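Long-range contacts in YceI-like domain protein (Burkholderia cenocepacia BC7, PDB 5IXH), which is a bacterial lipocalin that holds an octaprenyl diphosphate lipid inside its beta barrel and probably captures antibiotics outside the cell: residues D50-D55 and F71-Y76; T123-L128 and K155-A160. All blocks are in the same frame, centred on the assembly; numbering follows the deposited sequence.

Contact 1: residues D50-D55 and F71-Y76; sequences DVASFD and FDAKTY. With OTP ((2E,6E,10E,14E,18E,22E,26E)-3,7,11,15,19,23,27,31-octamethyldotriaconta-2,6,10,14,18,22,26,30-octaenyl trihydrogen diphosphate), chain C.
Phe54 has CG anti to its backbone N (chi1 -166°), whereas Phe71 has CG anti to its carbonyl carbon (chi1 -67°), and with these torsions the two side chains cross at roughly a right angle. The edge of Phe71 is directed at one face of Phe54 in an offset edge-to-face pair, with ring centroids 5.5 Å apart and planes at 66°. Phe71 CZ lies over the rim of that face rather than its centre, and Phe71 CE2 also meets Phe54 CB at 3.8 Å, in the plane of the Phe71 ring. Both rings also touch the lipid: Phe54 CE2 approaches OTP C33 at 3.5 Å, and Phe71 CE1 reaches OTP C29 at 3.7 Å.

Next to the rings, Val51 directs its side chain toward 71-76. Its CG2, in the crowded position between backbone N and carbonyl carbon, packs on Ala73 CB at 3.7 Å and on Tyr76 O at 3.5 Å. In the turn that carries Val51 and Phe54, Asp50 O accepts both Ser53 N and Ser53 OG, the hydroxyl bond being 2.7 Å long and in the carbonyl plane. The backbone bond of Val51 with Pro77 and the bond between Ser53 OG and Lys28 N hold this turn in the fold. On the other segment, Thr75 OG1 gives a bond to Asp72 OD1 from above the carboxylate plane. Val65 of helix 59-66 and Phe26 of strand 22-34 touch both phenyl rings. Since the side chains that meet are apolar, the direct contact is made by shape and aromatic packing; the result is a hydrocarbon wall suited to a prenyl chain.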
loop_
_atom_site.group_PDB
_atom_site.type_symbol
_atom_site.label_atom_id
_atom_site.label_comp_id
_atom_site.label_asym_id
_atom_site.label_seq_id
_atom_site.Cartn_x
_atom_site.Cartn_y
_atom_site.Cartn_z
ATOM N N ASP A 50 -5.001 -6.246 -5.930
ATOM C CA ASP A 50 -5.099 -6.594 -7.361
ATOM C C ASP A 50 -4.521 -5.431 -8.156
ATOM O O ASP A 50 -5.163 -4.383 -8.291
ATOM C CB ASP A 50 -6.566 -6.861 -7.691
ATOM C CG ASP A 50 -6.869 -6.935 -9.188
ATOM O OD1 ASP A 50 -6.023 -6.605 -10.034
ATOM O OD2 ASP A 50 -8.018 -7.307 -9.511
ATOM N N VAL A 51 -3.294 -5.563 -8.651
ATOM C CA VAL A 51 -2.593 -4.375 -9.155
ATOM C C VAL A 51 -3.207 -3.812 -10.441
ATOM O O VAL A 51 -3.101 -2.614 -10.668
ATOM C CB VAL A 51 -1.047 -4.568 -9.305
ATOM C CG1 VAL A 51 -0.439 -5.046 -7.988
ATOM C CG2 VAL A 51 -0.721 -5.507 -10.394
ATOM N N ALA A 52 -3.873 -4.648 -11.240
ATOM C CA ALA A 52 -4.542 -4.178 -12.442
ATOM C C ALA A 52 -5.720 -3.267 -12.145
ATOM O O ALA A 52 -6.241 -2.619 -13.036
ATOM C CB ALA A 52 -5.005 -5.374 -13.282
ATOM N N SER A 53 -6.144 -3.202 -10.890
ATOM C CA SER A 53 -7.240 -2.325 -10.489
ATOM C C SER A 53 -6.755 -0.920 -10.148
ATOM O O SER A 53 -7.559 -0.086 -9.721
ATOM C CB SER A 53 -7.990 -2.902 -9.292
ATOM O OG SER A 53 -7.274 -2.711 -8.070
ATOM N N PHE A 54 -5.488 -0.635 -10.353
ATOM C CA PHE A 54 -4.941 0.704 -10.108
ATOM C C PHE A 54 -5.527 1.701 -11.093
ATOM O O PHE A 54 -5.439 1.512 -12.307
ATOM C CB PHE A 54 -3.411 0.701 -10.193
ATOM C CG PHE A 54 -2.731 1.938 -9.643
ATOM C CD1 PHE A 54 -2.857 2.297 -8.314
ATOM C CD2 PHE A 54 -1.911 2.715 -10.462
ATOM C CE1 PHE A 54 -2.208 3.393 -7.813
ATOM C CE2 PHE A 54 -1.282 3.831 -9.974
ATOM C CZ PHE A 54 -1.413 4.173 -8.642
ATOM N N ASP A 55 -6.141 2.747 -10.567
ATOM C CA ASP A 55 -6.847 3.730 -11.361
ATOM C C ASP A 55 -6.305 5.116 -11.098
ATOM O O ASP A 55 -6.442 5.660 -10.002
ATOM C CB ASP A 55 -8.331 3.669 -11.026
ATOM C CG ASP A 55 -9.158 4.602 -11.877
ATOM O OD1 ASP A 55 -8.690 5.127 -12.925
ATOM O OD2 ASP A 55 -10.328 4.816 -11.508
ATOM N N PHE A 71 3.965 -2.080 -13.545
ATOM C CA PHE A 71 3.631 -3.180 -12.641
ATOM C C PHE A 71 3.836 -4.566 -13.241
ATOM O O PHE A 71 3.966 -5.539 -12.515
ATOM C CB PHE A 71 2.173 -3.111 -12.183
ATOM C CG PHE A 71 1.839 -1.934 -11.296
ATOM C CD1 PHE A 71 2.799 -1.237 -10.602
ATOM C CD2 PHE A 71 0.534 -1.491 -11.229
ATOM C CE1 PHE A 71 2.444 -0.156 -9.813
ATOM C CE2 PHE A 71 0.177 -0.424 -10.438
ATOM C CZ PHE A 71 1.130 0.244 -9.748
ATOM N N ASP A 72 3.789 -4.676 -14.561
ATOM C CA ASP A 72 3.757 -5.989 -15.222
ATOM C C ASP A 72 2.645 -6.853 -14.605
ATOM O O ASP A 72 2.879 -7.978 -14.127
ATOM C CB ASP A 72 5.115 -6.672 -15.135
ATOM C CG ASP A 72 5.262 -7.849 -16.097
ATOM O OD1 ASP A 72 4.327 -8.182 -16.852
ATOM O OD2 ASP A 72 6.349 -8.448 -16.083
ATOM N N ALA A 73 1.441 -6.308 -14.636
ATOM C CA ALA A 73 0.310 -6.908 -13.950
ATOM C C ALA A 73 -0.058 -8.305 -14.465
ATOM O O ALA A 73 -0.571 -9.114 -13.708
ATOM C CB ALA A 73 -0.900 -5.993 -14.060
ATOM N N LYS A 74 0.180 -8.610 -15.731
ATOM C CA LYS A 74 -0.122 -9.951 -16.223
ATOM C C LYS A 74 0.808 -11.000 -15.595
ATOM O O LYS A 74 0.407 -12.135 -15.397
ATOM C CB LYS A 74 -0.053 -10.012 -17.749
ATOM C CG LYS A 74 -1.146 -9.200 -18.436
ATOM C CD LYS A 74 -1.020 -9.267 -19.954
ATOM C CE LYS A 74 -2.144 -8.504 -20.646
ATOM N NZ LYS A 74 -3.486 -9.059 -20.314
ATOM N N THR A 75 2.054 -10.630 -15.350
ATOM C CA THR A 75 3.057 -11.549 -14.776
ATOM C C THR A 75 2.928 -11.623 -13.259
ATOM O O THR A 75 3.074 -12.700 -12.674
ATOM C CB THR A 75 4.452 -11.081 -15.153
ATOM O OG1 THR A 75 4.538 -11.005 -16.582
ATOM C CG2 THR A 75 5.500 -12.027 -14.647
ATOM N N TYR A 76 2.655 -10.473 -12.651
ATOM C CA TYR A 76 2.560 -10.325 -11.210
ATOM C C TYR A 76 1.221 -9.674 -10.870
ATOM O O TYR A 76 1.131 -8.452 -10.659
ATOM C CB TYR A 76 3.700 -9.459 -10.703
ATOM C CG TYR A 76 5.065 -10.045 -10.957
ATOM C CD1 TYR A 76 5.531 -11.121 -10.203
ATOM C CD2 TYR A 76 5.894 -9.550 -11.951
ATOM C CE1 TYR A 76 6.752 -11.662 -10.392
ATOM C CE2 TYR A 76 7.175 -10.109 -12.135
ATOM C CZ TYR A 76 7.571 -11.174 -11.355
ATOM O OH TYR A 76 8.823 -11.746 -11.541
HETATM O O7 OTP C . 4.400 15.280 -18.872
HETATM P P2 OTP C . 4.980 13.932 -18.495
HETATM O O5 OTP C . 5.640 13.304 -19.703
HETATM O O6 OTP C . 6.002 14.104 -17.392
HETATM O O4 OTP C . 3.822 12.979 -17.977
HETATM P P1 OTP C . 3.964 11.408 -17.784
HETATM O O2 OTP C . 3.704 10.703 -19.096
HETATM O O3 OTP C . 5.353 11.066 -17.286
HETATM O O1 OTP C . 2.871 10.958 -16.723
HETATM C C40 OTP C . 3.209 10.217 -15.562
HETATM C C39 OTP C . 1.857 9.724 -15.055
HETATM C C37 OTP C . 1.684 9.006 -13.908
HETATM C C38 OTP C . 0.242 8.613 -13.590
HETATM C C36 OTP C . 2.839 8.583 -12.970
HETATM C C35 OTP C . 2.681 7.082 -12.650
HETATM C C34 OTP C . 3.227 6.726 -11.255
HETATM C C32 OTP C . 2.835 5.545 -10.667
HETATM C C33 OTP C . 1.868 4.588 -11.375
HETATM C C31 OTP C . 3.373 5.168 -9.275
HETATM C C30 OTP C . 3.907 3.720 -9.305
HETATM C C29 OTP C . 3.231 3.016 -8.125
HETATM C C27 OTP C . 3.940 2.353 -7.154
HETATM C C28 OTP C . 5.463 2.213 -7.130
HETATM C C26 OTP C . 3.106 1.732 -6.032
HETATM C C25 OTP C . 3.584 0.313 -5.699
HETATM C C24 OTP C . 2.610 -0.004 -4.558
HETATM C C22 OTP C . 1.726 -1.047 -4.622
HETATM C C23 OTP C . 1.644 -2.014 -5.806
HETATM C C21 OTP C . 0.809 -1.230 -3.415
HETATM C C20 OTP C . 1.496 -2.282 -2.544
HETATM C C19 OTP C . 0.919 -2.092 -1.136
HETATM C C17 OTP C . 0.454 -3.159 -0.397
HETATM C C18 OTP C . 0.504 -4.580 -0.963
HETATM C C16 OTP C . -0.116 -2.970 1.020
HETATM C C15 OTP C . -0.250 -1.487 1.416
HETATM C C14 OTP C . -0.456 -1.427 2.938
HETATM C C12 OTP C . 0.626 -1.474 3.789
HETATM C C13 OTP C . 2.075 -1.560 3.296
HETATM C C11 OTP C . 0.423 -1.418 5.310
HETATM C C10 OTP C . -0.954 -1.942 5.735
HETATM C C9 OTP C . -0.842 -2.109 7.259
HETATM C C7 OTP C . -1.781 -2.806 7.974
HETATM C C8 OTP C . -2.984 -3.445 7.279
HETATM C C6 OTP C . -1.570 -2.924 9.496
HETATM C C5 OTP C . -2.876 -2.651 10.244
HETATM C C4 OTP C . -2.439 -2.231 11.660
HETATM C C2 OTP C . -2.558 -3.019 12.781
HETATM C C3 OTP C . -2.067 -2.429 14.103
HETATM C C1 OTP C . -3.152 -4.430 12.763
#

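Contact 2: residues T123-L128 and K155-A160; sequences TFDGVL and KFHLVA. With OTP ((2E,6E,10E,14E,18E,22E,26E)-3,7,11,15,19,23,27,31-octamethyldotriaconta-2,6,10,14,18,22,26,30-octaenyl trihydrogen diphosphate), chain C.
Segments 123-128 and 155-160, parts of strands 121-131 and 151-160, run antiparallel, their axes 4.7 Å apart at closest approach and their directions 173° apart. Phe124 with Leu158 and Gly126 with Phe156 form the hydrogen-bonded pairs, the straightest link being Leu158 N to Phe124 O (2.8 Å, 177°). Asp125 faces His157 in a non-hydrogen-bonded pair, yet their side chains bond: His157 ND1 donates to the syn lone pair of Asp125 OD1 at 2.6 Å, with the oxygen in the imidazole plane. The adjacent carboxylate would probably stabilise a positive imidazole and could raise its pKa.

On the other face, Phe156 takes the crowded position for CG (chi1 53°), which swings its ring across Gly126. Gly126 CA sits 3.8 Å from the ring centroid in a CH-pi contact, and OTP C10 lies 4.0 Å above the centre of the opposite face. Leu158 CD2 touches OTP C8 at 3.4 Å, while Phe124 CD2 meets OTP C4 at 3.5 Å. Such alternation, with the Asp125-His157 bond and the mixed pairs Thr123-Val159 and Val127-Lys155 on one side and lipid-contacting Phe124, Leu128, Phe156 and Leu158 on the other, is characteristic of the wall of a YceI-like, lipocalin-type beta barrel.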
loop_
_atom_site.group_PDB
_atom_site.type_symbol
_atom_site.label_atom_id
_atom_site.label_comp_id
_atom_site.label_asym_id
_atom_site.label_seq_id
_atom_site.Cartn_x
_atom_site.Cartn_y
_atom_site.Cartn_z
ATOM N N THR A 123 -10.527 1.690 12.709
ATOM C CA THR A 123 -9.884 2.272 11.541
ATOM C C THR A 123 -8.376 2.288 11.692
ATOM O O THR A 123 -7.861 2.540 12.798
ATOM C CB THR A 123 -10.375 3.678 11.263
ATOM O OG1 THR A 123 -9.993 4.526 12.337
ATOM C CG2 THR A 123 -11.888 3.695 11.122
ATOM N N PHE A 124 -7.686 2.040 10.594
ATOM C CA PHE A 124 -6.238 1.905 10.552
ATOM C C PHE A 124 -5.766 2.804 9.448
ATOM O O PHE A 124 -6.113 2.575 8.255
ATOM C CB PHE A 124 -5.829 0.469 10.229
ATOM C CG PHE A 124 -6.375 -0.530 11.168
ATOM C CD1 PHE A 124 -7.647 -1.040 11.021
ATOM C CD2 PHE A 124 -5.638 -0.938 12.269
ATOM C CE1 PHE A 124 -8.152 -1.943 11.914
ATOM C CE2 PHE A 124 -6.142 -1.834 13.169
ATOM C CZ PHE A 124 -7.403 -2.338 13.007
ATOM N N ASP A 125 -5.001 3.825 9.782
ATOM C CA ASP A 125 -4.542 4.825 8.815
ATOM C C ASP A 125 -3.032 4.930 8.822
ATOM O O ASP A 125 -2.407 4.927 9.875
ATOM C CB ASP A 125 -5.083 6.211 9.186
ATOM C CG ASP A 125 -6.549 6.379 8.858
ATOM O OD1 ASP A 125 -6.875 6.452 7.652
ATOM O OD2 ASP A 125 -7.370 6.440 9.786
ATOM N N GLY A 126 -2.424 5.094 7.659
ATOM C CA GLY A 126 -0.988 5.244 7.627
ATOM C C GLY A 126 -0.487 5.549 6.244
ATOM O O GLY A 126 -1.250 5.510 5.283
ATOM N N VAL A 127 0.805 5.837 6.174
ATOM C CA VAL A 127 1.498 6.147 4.927
ATOM C C VAL A 127 2.838 5.459 4.969
ATOM O O VAL A 127 3.568 5.573 5.945
ATOM C CB VAL A 127 1.705 7.666 4.751
ATOM C CG1 VAL A 127 2.446 7.966 3.438
ATOM C CG2 VAL A 127 0.372 8.393 4.773
ATOM N N LEU A 128 3.134 4.698 3.921
ATOM C CA LEU A 128 4.411 4.024 3.780
ATOM C C LEU A 128 5.161 4.581 2.576
ATOM O O LEU A 128 4.727 4.371 1.438
ATOM C CB LEU A 128 4.198 2.529 3.561
ATOM C CG LEU A 128 5.500 1.749 3.331
ATOM C CD1 LEU A 128 6.406 1.768 4.544
ATOM C CD2 LEU A 128 5.159 0.327 2.916
ATOM N N LYS A 155 -0.630 5.209 0.672
ATOM C CA LYS A 155 -1.529 5.666 1.724
ATOM C C LYS A 155 -2.661 4.682 1.879
ATOM O O LYS A 155 -3.196 4.180 0.905
ATOM C CB LYS A 155 -2.087 7.046 1.372
ATOM C CG LYS A 155 -1.036 8.080 1.027
ATOM C CD LYS A 155 -1.534 9.505 1.260
ATOM C CE LYS A 155 -2.909 9.758 0.647
ATOM N NZ LYS A 155 -2.927 9.550 -0.826
ATOM N N PHE A 156 -3.040 4.403 3.115
ATOM C CA PHE A 156 -4.155 3.515 3.340
ATOM C C PHE A 156 -5.042 4.001 4.471
ATOM O O PHE A 156 -4.596 4.616 5.443
ATOM C CB PHE A 156 -3.657 2.100 3.627
ATOM C CG PHE A 156 -2.645 2.036 4.728
ATOM C CD1 PHE A 156 -3.034 1.885 6.046
ATOM C CD2 PHE A 156 -1.296 2.167 4.443
ATOM C CE1 PHE A 156 -2.088 1.823 7.051
ATOM C CE2 PHE A 156 -0.351 2.116 5.439
ATOM C CZ PHE A 156 -0.749 1.956 6.746
ATOM N N HIS A 157 -6.318 3.681 4.301
ATOM C CA HIS A 157 -7.373 3.934 5.264
ATOM C C HIS A 157 -8.187 2.651 5.284
ATOM O O HIS A 157 -8.964 2.415 4.359
ATOM C CB HIS A 157 -8.230 5.116 4.810
ATOM C CG HIS A 157 -9.427 5.376 5.674
ATOM N ND1 HIS A 157 -9.346 6.056 6.868
ATOM C CD2 HIS A 157 -10.742 5.102 5.487
ATOM C CE1 HIS A 157 -10.552 6.159 7.400
ATOM N NE2 HIS A 157 -11.419 5.589 6.583
ATOM N N LEU A 158 -7.990 1.799 6.287
ATOM C CA LEU A 158 -8.689 0.524 6.380
ATOM C C LEU A 158 -9.740 0.609 7.460
ATOM O O LEU A 158 -9.434 0.995 8.596
ATOM C CB LEU A 158 -7.730 -0.615 6.727
ATOM C CG LEU A 158 -6.669 -1.061 5.733
ATOM C CD1 LEU A 158 -5.674 0.028 5.473
ATOM C CD2 LEU A 158 -5.971 -2.283 6.296
ATOM N N VAL A 159 -10.969 0.251 7.122
ATOM C CA VAL A 159 -12.085 0.262 8.051
ATOM C C VAL A 159 -12.518 -1.171 8.268
ATOM O O VAL A 159 -12.835 -1.875 7.303
ATOM C CB VAL A 159 -13.266 1.068 7.487
ATOM C CG1 VAL A 159 -14.438 1.065 8.467
ATOM C CG2 VAL A 159 -12.846 2.485 7.167
ATOM N N ALA A 160 -12.497 -1.612 9.518
ATOM C CA ALA A 160 -12.915 -2.959 9.881
ATOM C C ALA A 160 -14.174 -2.956 10.700
ATOM O O ALA A 160 -14.296 -2.204 11.673
ATOM C CB ALA A 160 -11.803 -3.704 10.586
HETATM O O7 OTP C . 4.400 15.280 -18.872
HETATM P P2 OTP C . 4.980 13.932 -18.495
HETATM O O5 OTP C . 5.640 13.304 -19.703
HETATM O O6 OTP C . 6.002 14.104 -17.392
HETATM O O4 OTP C . 3.822 12.979 -17.977
HETATM P P1 OTP C . 3.964 11.408 -17.784
HETATM O O2 OTP C . 3.704 10.703 -19.096
HETATM O O3 OTP C . 5.353 11.066 -17.286
HETATM O O1 OTP C . 2.871 10.958 -16.723
HETATM C C40 OTP C . 3.209 10.217 -15.562
HETATM C C39 OTP C . 1.857 9.724 -15.055
HETATM C C37 OTP C . 1.684 9.006 -13.908
HETATM C C38 OTP C . 0.242 8.613 -13.590
HETATM C C36 OTP C . 2.839 8.583 -12.970
HETATM C C35 OTP C . 2.681 7.082 -12.650
HETATM C C34 OTP C . 3.227 6.726 -11.255
HETATM C C32 OTP C . 2.835 5.545 -10.667
HETATM C C33 OTP C . 1.868 4.588 -11.375
HETATM C C31 OTP C . 3.373 5.168 -9.275
HETATM C C30 OTP C . 3.907 3.720 -9.305
HETATM C C29 OTP C . 3.231 3.016 -8.125
HETATM C C27 OTP C . 3.940 2.353 -7.154
HETATM C C28 OTP C . 5.463 2.213 -7.130
HETATM C C26 OTP C . 3.106 1.732 -6.032
HETATM C C25 OTP C . 3.584 0.313 -5.699
HETATM C C24 OTP C . 2.610 -0.004 -4.558
HETATM C C22 OTP C . 1.726 -1.047 -4.622
HETATM C C23 OTP C . 1.644 -2.014 -5.806
HETATM C C21 OTP C . 0.809 -1.230 -3.415
HETATM C C20 OTP C . 1.496 -2.282 -2.544
HETATM C C19 OTP C . 0.919 -2.092 -1.136
HETATM C C17 OTP C . 0.454 -3.159 -0.397
HETATM C C18 OTP C . 0.504 -4.580 -0.963
HETATM C C16 OTP C . -0.116 -2.970 1.020
HETATM C C15 OTP C . -0.250 -1.487 1.416
HETATM C C14 OTP C . -0.456 -1.427 2.938
HETATM C C12 OTP C . 0.626 -1.474 3.789
HETATM C C13 OTP C . 2.075 -1.560 3.296
HETATM C C11 OTP C . 0.423 -1.418 5.310
HETATM C C10 OTP C . -0.954 -1.942 5.735
HETATM C C9 OTP C . -0.842 -2.109 7.259
HETATM C C7 OTP C . -1.781 -2.806 7.974
HETATM C C8 OTP C . -2.984 -3.445 7.279
HETATM C C6 OTP C . -1.570 -2.924 9.496
HETATM C C5 OTP C . -2.876 -2.651 10.244
HETATM C C4 OTP C . -2.439 -2.231 11.660
HETATM C C2 OTP C . -2.558 -3.019 12.781
HETATM C C3 OTP C . -2.067 -2.429 14.103
HETATM C C1 OTP C . -3.152 -4.430 12.763
#

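Contacts 1 and 2 grip different parts of the same octaprenyl chain. Their centres are about 21 Å apart, on opposite sides of the centre of the protein chain, and their nearest atoms remain about 9 Å apart, so they do not touch. Residues 50-55 and 71-76 meet the isoprene units nearer the diphosphate, around C33 and C29, whereas 123-128 and 155-160 meet the distal units from C13 to the terminal C1. Contact 1 closes through a turn and a loop beside helix 59-66; contact 2 is a regular strand pair. Both reach the same antiparallel sheet, and because each touches the lipid, the prenyl chain spans two differently built regions of one elongated pocket.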